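Local coordinates for sensor histidine kinase CitA (Klebsiella pneumoniae, PDB 1P0Z), which senses citrate through its periplasmic domain, described here, as the homodimeric kinase of a two-component system that probably activates CitB by phosphorylation, at residues R11-A16 / S89-R94; M17-M22 / V119-T124; A35-L40 / R62-N67; A39-M44 / I53-A58. One frame throughout, in Å; residues are numbered along the deposited sequence. Where two conformers were deposited one is given.

Interaction 1: R11-A16 / S89-R94. With OMO (Mo(VI)(=O)(oh)2 cluster), chain N.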
loop_
_atom_site.group_PDB
_atom_site.type_symbol
_atom_site.label_atom_id
_atom_site.label_comp_id
_atom_site.label_asym_id
_atom_site.label_seq_id
_atom_site.Cartn_x
_atom_site.Cartn_y
_atom_site.Cartn_z
ATOM N N ARG A 11 10.583 -4.935 5.298
ATOM C CA ARG A 11 10.601 -3.468 5.374
ATOM C C ARG A 11 9.302 -2.921 4.785
ATOM O O ARG A 11 8.654 -2.013 5.343
ATOM C CB ARG A 11 11.811 -2.885 4.594
ATOM C CG ARG A 11 13.066 -2.640 5.439
ATOM C CD ARG A 11 12.916 -1.340 6.292
ATOM N NE ARG A 11 12.993 -0.133 5.453
ATOM C CZ ARG A 11 12.425 1.038 5.751
ATOM N NH1 ARG A 11 11.715 1.183 6.883
ATOM N NH2 ARG A 11 12.559 2.074 4.910
ATOM N N ALA A 12 8.890 -3.490 3.658
ATOM C CA ALA A 12 7.657 -3.014 3.019
ATOM C C ALA A 12 6.450 -3.303 3.901
ATOM O O ALA A 12 5.543 -2.447 4.042
ATOM C CB ALA A 12 7.483 -3.725 1.659
ATOM N N LEU A 13 6.426 -4.499 4.474
ATOM C CA LEU A 13 5.292 -4.904 5.298
ATOM C C LEU A 13 5.172 -4.050 6.562
ATOM O O LEU A 13 4.066 -3.597 6.907
ATOM C CB LEU A 13 5.393 -6.395 5.638
ATOM C CG LEU A 13 4.295 -6.952 6.553
ATOM C CD1 LEU A 13 2.910 -6.691 5.945
ATOM C CD2 LEU A 13 4.582 -8.441 6.769
ATOM N N ILE A 14 6.306 -3.814 7.213
ATOM C CA ILE A 14 6.307 -3.011 8.432
ATOM C C ILE A 14 5.768 -1.635 8.131
ATOM O O ILE A 14 4.923 -1.134 8.856
ATOM C CB ILE A 14 7.736 -2.897 9.045
ATOM C CG1 ILE A 14 8.108 -4.223 9.713
ATOM C CG2 ILE A 14 7.805 -1.726 10.052
ATOM C CD1 ILE A 14 7.187 -4.606 10.875
ATOM N N GLN A 15 6.236 -1.037 7.045
ATOM C CA GLN A 15 5.795 0.309 6.670
ATOM C C GLN A 15 4.301 0.327 6.310
ATOM O O GLN A 15 3.585 1.275 6.667
ATOM C CB GLN A 15 6.607 0.833 5.491
ATOM C CG GLN A 15 8.034 1.171 5.914
ATOM C CD GLN A 15 8.883 1.523 4.710
ATOM O OE1 GLN A 15 9.044 2.697 4.391
ATOM N NE2 GLN A 15 9.408 0.512 4.016
ATOM N N ALA A 16 3.815 -0.711 5.620
ATOM C CA ALA A 16 2.392 -0.710 5.253
ATOM C C ALA A 16 1.510 -0.830 6.488
ATOM O O ALA A 16 0.436 -0.236 6.545
ATOM C CB ALA A 16 2.092 -1.873 4.297
ATOM N N SER A 89 -2.399 -9.041 6.608
ATOM C CA SER A 89 -1.235 -8.204 6.234
ATOM C C SER A 89 -0.192 -9.199 5.713
ATOM O O SER A 89 0.042 -10.251 6.325
ATOM C CB SER A 89 -0.698 -7.422 7.432
ATOM O OG SER A 89 -1.670 -6.446 7.867
ATOM N N TYR A 90 0.454 -8.884 4.599
ATOM C CA TYR A 90 1.369 -9.866 3.998
ATOM C C TYR A 90 2.276 -9.239 2.928
ATOM O O TYR A 90 2.085 -8.088 2.541
ATOM C CB TYR A 90 0.540 -10.963 3.303
ATOM C CG TYR A 90 -0.539 -10.408 2.369
ATOM C CD1 TYR A 90 -1.787 -10.019 2.871
ATOM C CD2 TYR A 90 -0.299 -10.195 0.991
ATOM C CE1 TYR A 90 -2.750 -9.430 2.059
ATOM C CE2 TYR A 90 -1.286 -9.599 0.165
ATOM C CZ TYR A 90 -2.512 -9.214 0.707
ATOM O OH TYR A 90 -3.518 -8.619 -0.078
ATOM N N VAL A 91 3.265 -10.018 2.493
ATOM C CA VAL A 91 4.165 -9.622 1.427
ATOM C C VAL A 91 3.674 -10.313 0.153
ATOM O O VAL A 91 3.344 -11.501 0.160
ATOM C CB VAL A 91 5.605 -10.089 1.712
ATOM C CG1 VAL A 91 6.501 -9.798 0.525
ATOM C CG2 VAL A 91 6.116 -9.372 2.956
ATOM N N SER A 92 3.603 -9.546 -0.930
ATOM C CA SER A 92 3.145 -10.088 -2.217
ATOM C C SER A 92 4.133 -9.641 -3.293
ATOM O O SER A 92 4.870 -8.678 -3.083
ATOM C CB SER A 92 1.737 -9.540 -2.533
ATOM O OG SER A 92 1.308 -9.839 -3.856
ATOM N N VAL A 93 4.163 -10.347 -4.427
ATOM C CA VAL A 93 5.048 -9.929 -5.532
ATOM C C VAL A 93 4.190 -9.871 -6.789
ATOM O O VAL A 93 3.345 -10.732 -7.028
ATOM C CB VAL A 93 6.253 -10.889 -5.744
ATOM C CG1 VAL A 93 5.776 -12.330 -6.100
ATOM C CG2 VAL A 93 7.186 -10.325 -6.866
ATOM N N ARG A 94 4.347 -8.786 -7.537
ATOM C CA ARG A 94 3.582 -8.667 -8.777
ATOM C C ARG A 94 4.093 -7.551 -9.642
ATOM O O ARG A 94 4.635 -6.551 -9.182
ATOM C CB ARG A 94 2.087 -8.390 -8.521
ATOM C CG ARG A 94 1.198 -9.097 -9.585
ATOM C CD ARG A 94 -0.267 -8.616 -9.505
ATOM N NE ARG A 94 -0.491 -7.267 -10.060
ATOM C CZ ARG A 94 -0.679 -7.025 -11.361
ATOM N NH1 ARG A 94 -0.659 -8.039 -12.231
ATOM N NH2 ARG A 94 -0.938 -5.798 -11.792
HETATM O OM1 OMO N . -1.745 -3.307 -10.458
HETATM MO MO OMO N . -1.731 -3.491 -8.588
HETATM O OR1 OMO N . -1.111 -5.081 -8.453
HETATM O OM2 OMO N . -3.439 -3.695 -8.304
#
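L13 turns its isobutyl group toward the start of strand 90-96, with CD1 resting on the backbone between S89 and V91. The methyl carbon CD1 of L13 lies 3.6 Å from Y90 N, and the same CD1 comes within 4.0 Å of S89 CB. CG stands anti to the backbone N of L13 (chi1 177°), and this places the branch alongside the peptide chain. Closer to the helix backbone, L13 CB meets V91 CG2 at 4.1 Å, so one leucine spans three consecutive residues. Y90 adds only backbone here: its CB points away from the helix, and its hydroxyl is hydrogen-bonded to D79 O. S89 faces the helix with CB, while its OG is hydrogen-bonded to S106 OG. At the far end of the segment, R94 presents one edge of its guanidinium to the molybdenum oxide cluster. NE donates to OR1 of the cluster at 2.8 Å, and NH2 donates to OM1 at 2.9 Å, with OM1 lying in the guanidinium plane. These two bonds hold the guanidinium edge-on to the cluster and limit its rotation; R103 NH1 and G77 N are also hydrogen-bonded to it. Within the helix, Q15 folds back on R11: NE2 of Q15 gives a 3.0 Å bond to R11 O from above the carbonyl plane, while Q15 N reaches that oxygen from the opposite face. The contact joins helix 6-20 to the edge strand 90-96 of the antiparallel sheet. Strand 101-109 pairs with this strand, and the side chains of R11 and A12 touch Y123, and that of A16 touches V121, on strand 115-124.

Interaction 2: M17-M22 / V119-T124. With NA (sodium ion), chain L.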
loop_
_atom_site.group_PDB
_atom_site.type_symbol
_atom_site.label_atom_id
_atom_site.label_comp_id
_atom_site.label_asym_id
_atom_site.label_seq_id
_atom_site.Cartn_x
_atom_site.Cartn_y
_atom_site.Cartn_z
ATOM N N MET A 17 1.958 -1.631 7.429
ATOM C CA MET A 17 1.215 -1.777 8.679
ATOM C C MET A 17 1.184 -0.439 9.422
ATOM O O MET A 17 0.123 -0.019 9.905
ATOM C CB MET A 17 1.830 -2.890 9.522
ATOM C CG MET A 17 1.568 -4.238 8.894
ATOM S SD MET A 17 2.291 -5.572 9.816
ATOM C CE MET A 17 1.304 -5.485 11.296
ATOM N N GLN A 18 2.326 0.229 9.509
ATOM C CA GLN A 18 2.404 1.500 10.220
ATOM C C GLN A 18 1.532 2.556 9.574
ATOM O O GLN A 18 0.795 3.270 10.254
ATOM C CB GLN A 18 3.854 1.997 10.251
ATOM C CG GLN A 18 4.701 1.175 11.151
ATOM C CD GLN A 18 6.147 1.581 11.108
ATOM O OE1 GLN A 18 6.735 1.718 10.032
ATOM N NE2 GLN A 18 6.740 1.757 12.274
ATOM N N ILE A 19 1.605 2.667 8.250
ATOM C CA ILE A 19 0.841 3.696 7.572
ATOM C C ILE A 19 -0.644 3.405 7.680
ATOM O O ILE A 19 -1.458 4.322 7.956
ATOM C CB ILE A 19 1.245 3.779 6.081
ATOM C CG1 ILE A 19 2.701 4.236 5.986
ATOM C CG2 ILE A 19 0.298 4.689 5.323
ATOM C CD1 ILE A 19 3.241 4.200 4.576
ATOM N N SER A 20 -1.029 2.135 7.497
ATOM C CA SER A 20 -2.464 1.823 7.506
ATOM C C SER A 20 -3.130 2.049 8.859
ATOM O O SER A 20 -4.345 2.190 8.927
ATOM C CB SER A 20 -2.719 0.361 7.058
ATOM O OG SER A 20 -2.183 -0.560 7.990
ATOM N N ALA A 21 -2.335 2.062 9.913
ATOM C CA ALA A 21 -2.852 2.244 11.278
ATOM C C ALA A 21 -2.897 3.705 11.709
ATOM O O ALA A 21 -3.391 3.998 12.821
ATOM C CB ALA A 21 -1.990 1.443 12.253
ATOM N N MET A 22 -2.421 4.627 10.875
ATOM C CA MET A 22 -2.432 6.035 11.270
ATOM C C MET A 22 -3.860 6.569 11.412
ATOM O O MET A 22 -4.631 6.517 10.471
ATOM C CB MET A 22 -1.676 6.901 10.252
ATOM C CG MET A 22 -0.170 6.665 10.261
ATOM S SD MET A 22 0.636 7.428 8.864
ATOM C CE MET A 22 0.574 9.151 9.308
ATOM N N VAL A 119 -3.353 -0.349 2.261
ATOM C CA VAL A 119 -2.114 0.381 1.960
ATOM C C VAL A 119 -1.145 -0.666 1.396
ATOM O O VAL A 119 -1.046 -1.774 1.923
ATOM C CB VAL A 119 -1.455 0.973 3.226
ATOM C CG1 VAL A 119 -0.056 1.540 2.881
ATOM C CG2 VAL A 119 -2.355 2.079 3.807
ATOM N N SER A 120 -0.478 -0.293 0.308
ATOM C CA SER A 120 0.505 -1.184 -0.324
ATOM C C SER A 120 1.786 -0.369 -0.461
ATOM O O SER A 120 1.773 0.705 -1.073
ATOM C CB SER A 120 0.014 -1.602 -1.724
ATOM O OG SER A 120 1.015 -2.407 -2.371
ATOM N N VAL A 121 2.878 -0.875 0.112
ATOM C CA VAL A 121 4.167 -0.199 -0.002
ATOM C C VAL A 121 4.999 -1.115 -0.896
ATOM O O VAL A 121 5.181 -2.285 -0.592
ATOM C CB VAL A 121 4.826 -0.044 1.381
ATOM C CG1 VAL A 121 6.246 0.443 1.240
ATOM C CG2 VAL A 121 3.958 0.919 2.247
ATOM N N GLY A 122 5.520 -0.568 -1.976
ATOM C CA GLY A 122 6.222 -1.421 -2.925
ATOM C C GLY A 122 7.639 -1.023 -3.280
ATOM O O GLY A 122 7.996 0.158 -3.270
ATOM N N TYR A 123 8.429 -2.063 -3.576
ATOM C CA TYR A 123 9.834 -1.894 -3.993
ATOM C C TYR A 123 10.020 -2.612 -5.328
ATOM O O TYR A 123 9.883 -3.828 -5.402
ATOM C CB TYR A 123 10.800 -2.523 -2.988
ATOM C CG TYR A 123 10.931 -1.758 -1.688
ATOM C CD1 TYR A 123 9.932 -1.821 -0.715
ATOM C CD2 TYR A 123 12.065 -0.994 -1.433
ATOM C CE1 TYR A 123 10.062 -1.133 0.511
ATOM C CE2 TYR A 123 12.216 -0.292 -0.221
ATOM C CZ TYR A 123 11.197 -0.371 0.742
ATOM O OH TYR A 123 11.345 0.349 1.891
ATOM N N THR A 124 10.279 -1.881 -6.410
ATOM C CA THR A 124 10.458 -2.549 -7.701
ATOM C C THR A 124 11.839 -3.222 -7.706
ATOM O O THR A 124 12.870 -2.577 -7.522
ATOM C CB THR A 124 10.323 -1.541 -8.851
ATOM O OG1 THR A 124 8.965 -1.094 -8.889
ATOM C CG2 THR A 124 10.720 -2.191 -10.211
HETATM NA NA NA L . -3.285 -2.479 8.939
HETATM O O HOH W 1 -1.727 -2.081 10.683
HETATM O O HOH W 2 -3.700 -4.729 9.974
HETATM O O HOH W 3 -5.005 -1.812 10.600
#
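The hydroxyl of S20, whose CB packs on V119, is gripped from several directions at the end of helix 6-20. Its OG binds the sodium ion at 2.4 Å and lies 3.0 Å from M17 O, with A16 O as a further hydrogen-bonding neighbour. The oxygen is set between the backbone N and the carbonyl carbon of its own residue (chi1 66°), a torsion that lets it face both the helix carbonyls and the ion. Three waters, S106 OG and P107 O bring the sodium to six ligands; one of these waters also donates to M17 O at 2.9 Å, tying the ion's hydration shell to the helix end. Beneath this polar cluster the contact is apolar and buried. S20 CB sits 3.7 Å from V119 CG2, the closest approach of the two segments. I19 lies nearly perpendicular to V119, its CG2 4.0 Å from V119 CG1. The longer branch of I19 runs on along the strand and brings CD1 within 4.1 Å of V121 CG2. V119 and V121 thus offer their methyls to the helix on one face of the strand, whereas S120, on the other face, hydrogen-bonds through OG to a bound citrate. Strand 115-124 lies between strands 52-57 and 101-109, pairing through its backbone with both. Helix 6-20 covers this part of the sheet, and I19 also touches I41 and M44 of helix 34-47, which lies beside it.

Interaction 3: A35-L40 / R62-N67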
loop_
_atom_site.group_PDB
_atom_site.type_symbol
_atom_site.label_atom_id
_atom_site.label_comp_id
_atom_site.label_asym_id
_atom_site.label_seq_id
_atom_site.Cartn_x
_atom_site.Cartn_y
_atom_site.Cartn_z
ATOM N N ALA A 35 -7.217 15.072 -1.196
ATOM C CA ALA A 35 -6.133 16.018 -0.946
ATOM C C ALA A 35 -5.504 15.744 0.408
ATOM O O ALA A 35 -4.282 15.854 0.565
ATOM C CB ALA A 35 -6.658 17.458 -0.978
ATOM N N ARG A 36 -6.345 15.409 1.389
ATOM C CA ARG A 36 -5.850 15.126 2.737
ATOM C C ARG A 36 -4.960 13.852 2.683
ATOM O O ARG A 36 -3.876 13.805 3.298
ATOM C CB ARG A 36 -7.025 14.921 3.688
ATOM C CG ARG A 36 -6.628 14.635 5.130
ATOM C CD ARG A 36 -5.647 15.683 5.657
ATOM N NE ARG A 36 -5.193 15.348 7.005
ATOM C CZ ARG A 36 -4.049 15.784 7.537
ATOM N NH1 ARG A 36 -3.230 16.578 6.835
ATOM N NH2 ARG A 36 -3.721 15.425 8.772
ATOM N N ILE A 37 -5.415 12.837 1.949
ATOM C CA ILE A 37 -4.627 11.602 1.817
ATOM C C ILE A 37 -3.289 11.914 1.154
ATOM O O ILE A 37 -2.232 11.449 1.602
ATOM C CB ILE A 37 -5.407 10.546 1.002
ATOM C CG1 ILE A 37 -6.621 10.108 1.828
ATOM C CG2 ILE A 37 -4.513 9.311 0.692
ATOM C CD1 ILE A 37 -7.593 9.239 1.086
ATOM N N LYS A 38 -3.325 12.712 0.088
ATOM C CA LYS A 38 -2.085 13.091 -0.600
ATOM C C LYS A 38 -1.121 13.825 0.342
ATOM O O LYS A 38 0.082 13.568 0.350
ATOM C CB LYS A 38 -2.407 13.992 -1.801
ATOM C CG LYS A 38 -1.187 14.424 -2.598
ATOM C CD LYS A 38 -1.619 15.407 -3.699
ATOM C CE LYS A 38 -0.602 15.524 -4.842
ATOM N NZ LYS A 38 0.783 15.810 -4.433
ATOM N N ALA A 39 -1.664 14.756 1.136
ATOM C CA ALA A 39 -0.837 15.507 2.088
ATOM C C ALA A 39 -0.183 14.598 3.131
ATOM O O ALA A 39 0.935 14.873 3.610
ATOM C CB ALA A 39 -1.682 16.567 2.789
ATOM N N LEU A 40 -0.873 13.514 3.481
ATOM C CA LEU A 40 -0.338 12.579 4.466
ATOM C C LEU A 40 0.680 11.607 3.863
ATOM O O LEU A 40 1.720 11.322 4.466
ATOM C CB LEU A 40 -1.469 11.757 5.096
ATOM C CG LEU A 40 -2.455 12.465 6.036
ATOM C CD1 LEU A 40 -3.718 11.589 6.259
ATOM C CD2 LEU A 40 -1.759 12.769 7.370
ATOM N N ARG A 62 -8.419 3.125 -6.119
ATOM C CA ARG A 62 -7.307 3.922 -5.592
ATOM C C ARG A 62 -7.667 5.328 -5.143
ATOM O O ARG A 62 -8.324 6.076 -5.869
ATOM C CB ARG A 62 -6.164 4.004 -6.609
ATOM C CG ARG A 62 -5.597 2.632 -7.010
ATOM C CD ARG A 62 -4.285 2.839 -7.813
ATOM N NE ARG A 62 -3.839 1.580 -8.426
ATOM C CZ ARG A 62 -4.321 1.123 -9.583
ATOM N NH1 ARG A 62 -5.246 1.828 -10.255
ATOM N NH2 ARG A 62 -3.905 -0.040 -10.054
ATOM N N LEU A 63 -7.249 5.646 -3.920
ATOM C CA LEU A 63 -7.422 6.966 -3.345
ATOM C C LEU A 63 -6.092 7.731 -3.473
ATOM O O LEU A 63 -6.051 8.964 -3.357
ATOM C CB LEU A 63 -7.822 6.862 -1.869
ATOM C CG LEU A 63 -9.101 6.078 -1.597
ATOM C CD1 LEU A 63 -9.323 5.955 -0.098
ATOM C CD2 LEU A 63 -10.290 6.758 -2.281
ATOM N N TYR A 64 -5.001 6.980 -3.702
ATOM C CA TYR A 64 -3.684 7.578 -3.877
ATOM C C TYR A 64 -2.792 6.640 -4.664
ATOM O O TYR A 64 -2.822 5.422 -4.443
ATOM C CB TYR A 64 -3.014 7.854 -2.504
ATOM C CG TYR A 64 -1.605 8.439 -2.616
ATOM C CD1 TYR A 64 -0.490 7.608 -2.791
ATOM C CD2 TYR A 64 -1.390 9.825 -2.532
ATOM C CE1 TYR A 64 0.809 8.145 -2.876
ATOM C CE2 TYR A 64 -0.103 10.376 -2.614
ATOM C CZ TYR A 64 0.990 9.535 -2.778
ATOM O OH TYR A 64 2.241 10.090 -2.773
ATOM N N HIS A 65 -2.020 7.215 -5.588
ATOM C CA HIS A 65 -1.042 6.467 -6.365
ATOM C C HIS A 65 0.016 7.496 -6.771
ATOM O O HIS A 65 -0.272 8.713 -6.841
ATOM C CB HIS A 65 -1.697 5.831 -7.602
ATOM C CG HIS A 65 -0.839 4.812 -8.289
ATOM N ND1 HIS A 65 0.164 5.148 -9.185
ATOM C CD2 HIS A 65 -0.858 3.459 -8.236
ATOM C CE1 HIS A 65 0.716 4.043 -9.656
ATOM N NE2 HIS A 65 0.116 3.004 -9.099
ATOM N N VAL A 66 1.229 7.039 -7.025
ATOM C CA VAL A 66 2.290 7.973 -7.413
ATOM C C VAL A 66 1.991 8.591 -8.771
ATOM O O VAL A 66 2.469 9.694 -9.049
ATOM C CB VAL A 66 3.676 7.288 -7.423
ATOM C CG1 VAL A 66 4.026 6.872 -5.990
ATOM C CG2 VAL A 66 3.664 6.073 -8.347
ATOM N N ASN A 67 1.212 7.890 -9.590
ATOM C CA ASN A 67 0.809 8.382 -10.916
ATOM C C ASN A 67 -0.638 8.826 -10.795
ATOM O O ASN A 67 -1.567 8.037 -10.571
ATOM C CB ASN A 67 1.073 7.296 -11.939
ATOM C CG ASN A 67 2.548 6.942 -11.979
ATOM O OD1 ASN A 67 3.402 7.798 -11.771
ATOM N ND2 ASN A 67 2.852 5.701 -12.254
#
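I37 and K38 pack against L63 and Y64, the two residues of a classic beta bulge that both face V55 of the adjoining strand. The methyl I37 CD1 approaches L63 CB to 3.8 Å and lies almost as near to L63 CD1, the two side chains meeting aslant. The other branch of the isoleucine, CG2, touches Y64 CB at 3.8 Å, the two side chains lying alongside and running opposite ways. K38 uses its backbone as much as its side chain: K38 CA is 3.9 Å from Y64 CD2, and its CG passes near CE2 of the same ring. The tyrosine has CG anti to its backbone N (chi1 178°), which carries the ring across the helix toward D42 in the next turn. There Y64 OH is hydrogen-bonded to D42 OD1, while D42 OD2 forms a salt bridge with K38 NZ, so one carboxylate steadies both partners of the contact. Farther out, the citrate-binding residues R62 and H65 flank L63 and Y64 in sequence and reach a bound citrate through NH2 and NE2, respectively. The imidazole of H65 is fixed from its other nitrogen, since N67 N donates to H65 ND1 at 3.0 Å, close to the ring plane and nearly straight at 166°.

Interaction 4: A39-M44 / I53-A58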
loop_
_atom_site.group_PDB
_atom_site.type_symbol
_atom_site.label_atom_id
_atom_site.label_comp_id
_atom_site.label_asym_id
_atom_site.label_seq_id
_atom_site.Cartn_x
_atom_site.Cartn_y
_atom_site.Cartn_z
ATOM N N ALA A 39 -1.664 14.756 1.136
ATOM C CA ALA A 39 -0.837 15.507 2.088
ATOM C C ALA A 39 -0.183 14.598 3.131
ATOM O O ALA A 39 0.935 14.873 3.610
ATOM C CB ALA A 39 -1.682 16.567 2.789
ATOM N N LEU A 40 -0.873 13.514 3.481
ATOM C CA LEU A 40 -0.338 12.579 4.466
ATOM C C LEU A 40 0.680 11.607 3.863
ATOM O O LEU A 40 1.720 11.322 4.466
ATOM C CB LEU A 40 -1.469 11.757 5.096
ATOM C CG LEU A 40 -2.455 12.465 6.036
ATOM C CD1 LEU A 40 -3.718 11.589 6.259
ATOM C CD2 LEU A 40 -1.759 12.769 7.370
ATOM N N ILE A 41 0.385 11.107 2.670
ATOM C CA ILE A 41 1.260 10.112 2.060
ATOM C C ILE A 41 2.480 10.649 1.333
ATOM O O ILE A 41 3.538 10.054 1.389
ATOM C CB ILE A 41 0.469 9.205 1.100
ATOM C CG1 ILE A 41 -0.706 8.548 1.846
ATOM C CG2 ILE A 41 1.386 8.165 0.509
ATOM C CD1 ILE A 41 -0.313 7.646 2.981
ATOM N N ASP A 42 2.341 11.784 0.645
ATOM C CA ASP A 42 3.497 12.322 -0.082
ATOM C C ASP A 42 4.762 12.430 0.764
ATOM O O ASP A 42 5.828 12.035 0.315
ATOM C CB ASP A 42 3.198 13.719 -0.640
ATOM C CG ASP A 42 2.460 13.693 -1.965
ATOM O OD1 ASP A 42 2.308 12.621 -2.601
ATOM O OD2 ASP A 42 2.037 14.795 -2.415
ATOM N N PRO A 43 4.660 13.008 1.972
ATOM C CA PRO A 43 5.898 13.110 2.755
ATOM C C PRO A 43 6.450 11.742 3.128
ATOM O O PRO A 43 7.661 11.579 3.240
ATOM C CB PRO A 43 5.485 13.901 4.006
ATOM C CG PRO A 43 4.165 14.583 3.602
ATOM C CD PRO A 43 3.512 13.555 2.710
ATOM N N MET A 44 5.561 10.767 3.327
ATOM C CA MET A 44 6.025 9.427 3.675
ATOM C C MET A 44 6.682 8.751 2.474
ATOM O O MET A 44 7.679 8.014 2.614
ATOM C CB MET A 44 4.860 8.591 4.215
ATOM C CG MET A 44 4.175 9.300 5.359
ATOM S SD MET A 44 3.110 8.269 6.330
ATOM C CE MET A 44 4.362 7.443 7.349
ATOM N N ILE A 53 3.866 3.997 -2.928
ATOM C CA ILE A 53 2.879 3.656 -1.917
ATOM C C ILE A 53 1.542 3.886 -2.613
ATOM O O ILE A 53 1.337 4.934 -3.235
ATOM C CB ILE A 53 2.925 4.586 -0.678
ATOM C CG1 ILE A 53 4.299 4.489 -0.028
ATOM C CG2 ILE A 53 1.793 4.194 0.290
ATOM C CD1 ILE A 53 4.502 5.457 1.156
ATOM N N THR A 54 0.643 2.912 -2.494
ATOM C CA THR A 54 -0.686 3.020 -3.060
ATOM C C THR A 54 -1.692 2.890 -1.921
ATOM O O THR A 54 -1.491 2.069 -1.004
ATOM C CB THR A 54 -0.971 1.847 -4.066
ATOM O OG1 THR A 54 -0.122 1.984 -5.215
ATOM C CG2 THR A 54 -2.467 1.863 -4.524
ATOM N N VAL A 55 -2.762 3.697 -1.959
ATOM C CA VAL A 55 -3.807 3.590 -0.949
ATOM C C VAL A 55 -5.116 3.341 -1.700
ATOM O O VAL A 55 -5.414 4.043 -2.689
ATOM C CB VAL A 55 -3.983 4.885 -0.115
ATOM C CG1 VAL A 55 -5.146 4.667 0.895
ATOM C CG2 VAL A 55 -2.660 5.225 0.630
ATOM N N GLY A 56 -5.841 2.313 -1.267
ATOM C CA GLY A 56 -7.112 2.024 -1.920
ATOM C C GLY A 56 -8.268 2.032 -0.925
ATOM O O GLY A 56 -8.060 1.898 0.288
ATOM N N ASP A 57 -9.491 2.183 -1.441
ATOM C CA ASP A 57 -10.652 2.141 -0.554
ATOM C C ASP A 57 -11.113 0.694 -0.353
ATOM O O ASP A 57 -10.437 -0.267 -0.772
ATOM C CB ASP A 57 -11.787 3.053 -1.062
ATOM C CG ASP A 57 -12.472 2.533 -2.313
ATOM O OD1 ASP A 57 -12.265 1.370 -2.731
ATOM O OD2 ASP A 57 -13.260 3.336 -2.880
ATOM N N ALA A 58 -12.263 0.516 0.299
ATOM C CA ALA A 58 -12.727 -0.823 0.612
ATOM C C ALA A 58 -12.974 -1.724 -0.601
ATOM O O ALA A 58 -12.890 -2.952 -0.496
ATOM C CB ALA A 58 -14.003 -0.736 1.488
#
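This is apolar helix-on-sheet packing, in which I41 and M44 of helix 34-47 lie on I53 and V55 of strand 52-57. The two short segments run nearly antiparallel, at 159°, and their axes approach to 9.8 Å. I41 stands above the strand with a branch for each neighbour. Its CG2 meets I53 CG2 at 4.0 Å, while its other branch brings CG1 to 4.0 Å from V55 CG2, with I41 CD1 hardly farther from that same methyl. I41 CG2 is anti to the backbone N and CG1 anti to the carbonyl carbon (chi1 -56°), and this splay lets the residue straddle two strand positions. M44 extends the contact at the edge: its CB is 4.4 Å from I53 CD1, but its thioether turns off toward M22. The helix is kinked at P43, whose nitrogen has no hydrogen to give to the preceding turn. Between I53 and V55, T54 points away from the helix, and its OG1 hydrogen-bonds to the bound citrate. Near the other end of the segment, D57 OD1 accepts from S59 N and Q61 N in the turn leading to strand 62-64, and OD2 forms a salt bridge with R32. I19 of helix 6-20 touches I41, M44 and I53 and joins this hydrophobic layer. Such a layer between helices and one face of a five-stranded antiparallel sheet of order 2-1-5-4-3, with the ligand on the opposite face, is the arrangement of the PAS fold of this periplasmic sensor domain.

All four contacts set helices against one antiparallel sheet. Interactions 1 and 2 share helix 6-20, have centres 7 Å apart, and are joined by a probable hydrogen bond of 2.9 Å from Q15 NE2 to Y123 OH. Interactions 3 and 4 share A39 and L40 of helix 34-47, their centres 5 Å apart, and L63 N lies 2.7 Å from V55 O across their paired strands. The two helices meet where I19 CG2 of interaction 2 is 3.8 Å from I41 CD1 of interaction 4. Interactions 1 and 3, 19 Å apart, lie on opposite sides of the chain's centre. R62 and H65 (interaction 3), T54 (4) and S120 (2) are hydrogen-bonded to the citrate, whose known binding residues also include R103 and K105.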